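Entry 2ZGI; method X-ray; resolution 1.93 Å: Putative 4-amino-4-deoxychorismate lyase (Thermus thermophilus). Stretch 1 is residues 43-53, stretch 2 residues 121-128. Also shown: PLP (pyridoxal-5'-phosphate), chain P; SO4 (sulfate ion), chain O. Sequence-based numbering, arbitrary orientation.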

# COMPACT_ATOMS: atom_id res chain seq x y z
N ALA D 43 24.73 -25.72 2.45
CA ALA D 43 24.82 -24.99 1.18
C ALA D 43 24.00 -23.69 1.26
O ALA D 43 24.51 -22.62 0.95
CB ALA D 43 24.31 -25.86 0.06
N ARG D 44 22.74 -23.80 1.67
CA ARG D 44 21.91 -22.59 1.79
C ARG D 44 22.49 -21.57 2.77
O ARG D 44 22.55 -20.37 2.48
CB ARG D 44 20.48 -22.93 2.20
CG ARG D 44 19.58 -21.67 2.24
CD ARG D 44 18.11 -22.02 2.40
NE ARG D 44 17.86 -22.46 3.77
CZ ARG D 44 16.69 -22.90 4.22
NH1 ARG D 44 15.62 -22.97 3.40
NH2 ARG D 44 16.60 -23.29 5.49
N LEU D 45 22.91 -22.05 3.95
CA LEU D 45 23.42 -21.20 5.02
C LEU D 45 24.64 -20.42 4.55
O LEU D 45 24.75 -19.21 4.77
CB LEU D 45 23.75 -22.04 6.29
CG LEU D 45 24.16 -21.29 7.57
CD1 LEU D 45 23.01 -20.42 8.09
CD2 LEU D 45 24.68 -22.24 8.69
N ARG D 46 25.57 -21.10 3.86
CA ARG D 46 26.70 -20.40 3.26
C ARG D 46 26.26 -19.37 2.22
O ARG D 46 26.83 -18.29 2.15
CB ARG D 46 27.67 -21.40 2.59
CG ARG D 46 28.86 -20.78 1.87
CD ARG D 46 29.77 -21.91 1.38
NE ARG D 46 31.11 -21.40 1.13
CZ ARG D 46 31.51 -20.83 -0.01
NH1 ARG D 46 30.67 -20.71 -1.05
NH2 ARG D 46 32.76 -20.37 -0.11
N ARG D 47 25.26 -19.71 1.40
CA ARG D 47 24.76 -18.81 0.35
C ARG D 47 24.14 -17.56 0.96
O ARG D 47 24.41 -16.44 0.54
CB ARG D 47 23.71 -19.51 -0.52
CG ARG D 47 24.28 -20.34 -1.69
CD ARG D 47 23.22 -20.69 -2.72
NE ARG D 47 22.08 -21.42 -2.15
CZ ARG D 47 22.02 -22.75 -2.08
NH1 ARG D 47 23.03 -23.49 -2.55
NH2 ARG D 47 20.94 -23.34 -1.57
N HIS D 48 23.31 -17.76 1.98
CA HIS D 48 22.68 -16.66 2.69
C HIS D 48 23.69 -15.75 3.40
O HIS D 48 23.63 -14.51 3.26
CB HIS D 48 21.60 -17.23 3.62
CG HIS D 48 20.41 -17.76 2.87
ND1 HIS D 48 19.26 -18.18 3.48
CD2 HIS D 48 20.20 -17.89 1.54
CE1 HIS D 48 18.39 -18.57 2.56
NE2 HIS D 48 18.94 -18.42 1.37
N ALA D 49 24.65 -16.35 4.10
CA ALA D 49 25.75 -15.59 4.72
C ALA D 49 26.53 -14.77 3.70
O ALA D 49 26.74 -13.57 3.88
CB ALA D 49 26.70 -16.54 5.52
N LEU D 50 26.94 -15.39 2.59
CA LEU D 50 27.73 -14.64 1.61
C LEU D 50 26.92 -13.48 0.98
O LEU D 50 27.48 -12.40 0.74
CB LEU D 50 28.40 -15.57 0.57
CG LEU D 50 29.09 -16.92 0.94
CD1 LEU D 50 30.19 -17.36 -0.05
CD2 LEU D 50 29.60 -17.10 2.42
N ALA D 51 25.62 -13.68 0.76
CA ALA D 51 24.77 -12.66 0.14
C ALA D 51 24.66 -11.40 1.01
O ALA D 51 24.50 -10.29 0.52
CB ALA D 51 23.37 -13.22 -0.18
N LEU D 52 24.81 -11.58 2.32
CA LEU D 52 24.53 -10.55 3.27
C LEU D 52 25.82 -10.03 3.91
O LEU D 52 25.78 -9.35 4.95
CB LEU D 52 23.53 -11.09 4.31
CG LEU D 52 22.16 -11.36 3.66
CD1 LEU D 52 21.16 -11.78 4.68
CD2 LEU D 52 21.65 -10.14 2.92
N GLY D 53 26.94 -10.38 3.28
CA GLY D 53 28.28 -9.98 3.69
C GLY D 53 28.75 -10.49 5.04
O GLY D 53 29.55 -9.82 5.69
N ASP D 121 14.15 -6.86 0.17
CA ASP D 121 15.52 -7.28 -0.11
C ASP D 121 15.98 -8.53 0.64
O ASP D 121 16.98 -9.14 0.26
CB ASP D 121 16.51 -6.13 0.15
CG ASP D 121 16.19 -4.89 -0.66
OD1 ASP D 121 16.23 -4.89 -1.91
OD2 ASP D 121 15.92 -3.87 -0.01
N LEU D 122 15.28 -8.89 1.71
CA LEU D 122 15.69 -10.00 2.56
C LEU D 122 14.77 -11.21 2.51
O LEU D 122 15.03 -12.22 3.21
CB LEU D 122 15.87 -9.53 4.01
CG LEU D 122 16.73 -8.29 4.29
CD1 LEU D 122 16.75 -8.00 5.79
CD2 LEU D 122 18.16 -8.38 3.72
N ALA D 123 13.70 -11.13 1.72
CA ALA D 123 12.67 -12.17 1.67
C ALA D 123 13.24 -13.52 1.25
O ALA D 123 12.74 -14.59 1.64
CB ALA D 123 11.58 -11.77 0.69
N ARG D 124 14.29 -13.48 0.45
CA ARG D 124 14.85 -14.69 -0.11
C ARG D 124 15.84 -15.34 0.86
O ARG D 124 16.23 -16.49 0.64
CB ARG D 124 15.52 -14.41 -1.45
CG ARG D 124 16.48 -13.22 -1.41
CD ARG D 124 17.01 -12.83 -2.81
NE ARG D 124 17.65 -13.99 -3.44
CZ ARG D 124 18.30 -13.98 -4.60
NH1 ARG D 124 18.43 -12.87 -5.32
NH2 ARG D 124 18.83 -15.11 -5.05
N TYR D 125 16.23 -14.59 1.90
CA TYR D 125 17.20 -15.07 2.90
C TYR D 125 16.55 -15.38 4.24
O TYR D 125 15.54 -14.76 4.64
CB TYR D 125 18.33 -14.04 3.06
CG TYR D 125 18.88 -13.61 1.72
CD1 TYR D 125 19.52 -14.54 0.88
CD2 TYR D 125 18.73 -12.30 1.26
CE1 TYR D 125 20.01 -14.17 -0.38
CE2 TYR D 125 19.22 -11.92 0.01
CZ TYR D 125 19.86 -12.87 -0.81
OH TYR D 125 20.34 -12.52 -2.04
N LYS D 126 17.14 -16.35 4.94
CA LYS D 126 16.68 -16.75 6.26
C LYS D 126 17.51 -15.98 7.29
O LYS D 126 18.62 -16.42 7.67
CB LYS D 126 16.85 -18.26 6.40
CG LYS D 126 15.79 -18.93 7.27
CD LYS D 126 15.78 -20.41 7.05
CE LYS D 126 15.21 -21.11 8.26
NZ LYS D 126 13.74 -20.86 8.29
N THR D 127 17.01 -14.80 7.68
CA THR D 127 17.77 -13.85 8.50
C THR D 127 17.16 -13.62 9.88
O THR D 127 16.00 -13.94 10.12
CB THR D 127 17.92 -12.45 7.80
OG1 THR D 127 16.72 -11.67 7.96
CG2 THR D 127 18.19 -12.61 6.32
N GLY D 128 17.98 -13.05 10.76
CA GLY D 128 17.57 -12.56 12.05
C GLY D 128 16.60 -11.39 12.04
O GLY D 128 16.15 -10.96 13.09
N1 PLP P . 9.34 -19.70 5.34
C2 PLP P . 10.09 -18.99 6.20
C2A PLP P . 9.80 -17.53 6.40
C3 PLP P . 11.11 -19.62 6.93
O3 PLP P . 11.84 -18.86 7.79
C4 PLP P . 11.36 -20.98 6.71
C4A PLP P . 12.47 -21.73 7.41
C5 PLP P . 10.59 -21.68 5.78
C6 PLP P . 9.58 -20.99 5.11
C5A PLP P . 10.77 -23.16 5.51
O4P PLP P . 12.02 -23.51 4.92
P PLP P . 12.66 -24.98 5.01
O1P PLP P . 11.73 -25.92 4.27
O2P PLP P . 12.76 -25.40 6.46
O3P PLP P . 13.97 -24.70 4.36
S SO4 O . 18.55 -20.10 -1.59
O1 SO4 O . 18.25 -19.00 -2.51
O2 SO4 O . 18.30 -21.40 -2.20
O3 SO4 O . 19.95 -20.05 -1.16
O4 SO4 O . 17.63 -19.97 -0.45

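The contact between the helix of stretch 1 and the irregular stretch 2 centres on two rings. Tyr-125 turns its edge toward the face of His-48, with planes at 83° and ring centroids 5.3 Å apart; Tyr-125 CD1 lies 3.5 Å from His-48 CD2. Tyr-125 CA also sits over the imidazole, 3.9 Å from its centroid, a CH-pi contact. A flat aromatic residue suits this place because its face accepts the C-H groups of Tyr-125. At the ring's edge, His-48 NE2 donates a hydrogen bond to sulfate O4 (2.7 Å), an ion probably from the crystallisation liquor.

Apolar packing continues toward the helix end. The small Ala-51 lets its CB approach Tyr-125 CE1 to 3.5 Å. Leu-52, the first residue to leave helical geometry, still points toward stretch 2; its branched end reaches Leu-122 (CD2 to CD2, 4.0 Å) and Thr-127, whose CG2 lies 3.5 Å from Leu-52 CD1.

Arg-44 and Lys-126 touch each other and also share the cofactor. Lys-126 NZ is covalently bonded to PLP C4A, at 1.8 Å, while Arg-44 NH1 donates a hydrogen bond to PLP O3P (2.6 Å). Lys-126 CD lies over one face of the Arg-44 guanidinium, 3.4 Å from NH2, so the far methylenes of the lysine chain pack against a flat cation whose edge serves the phosphate.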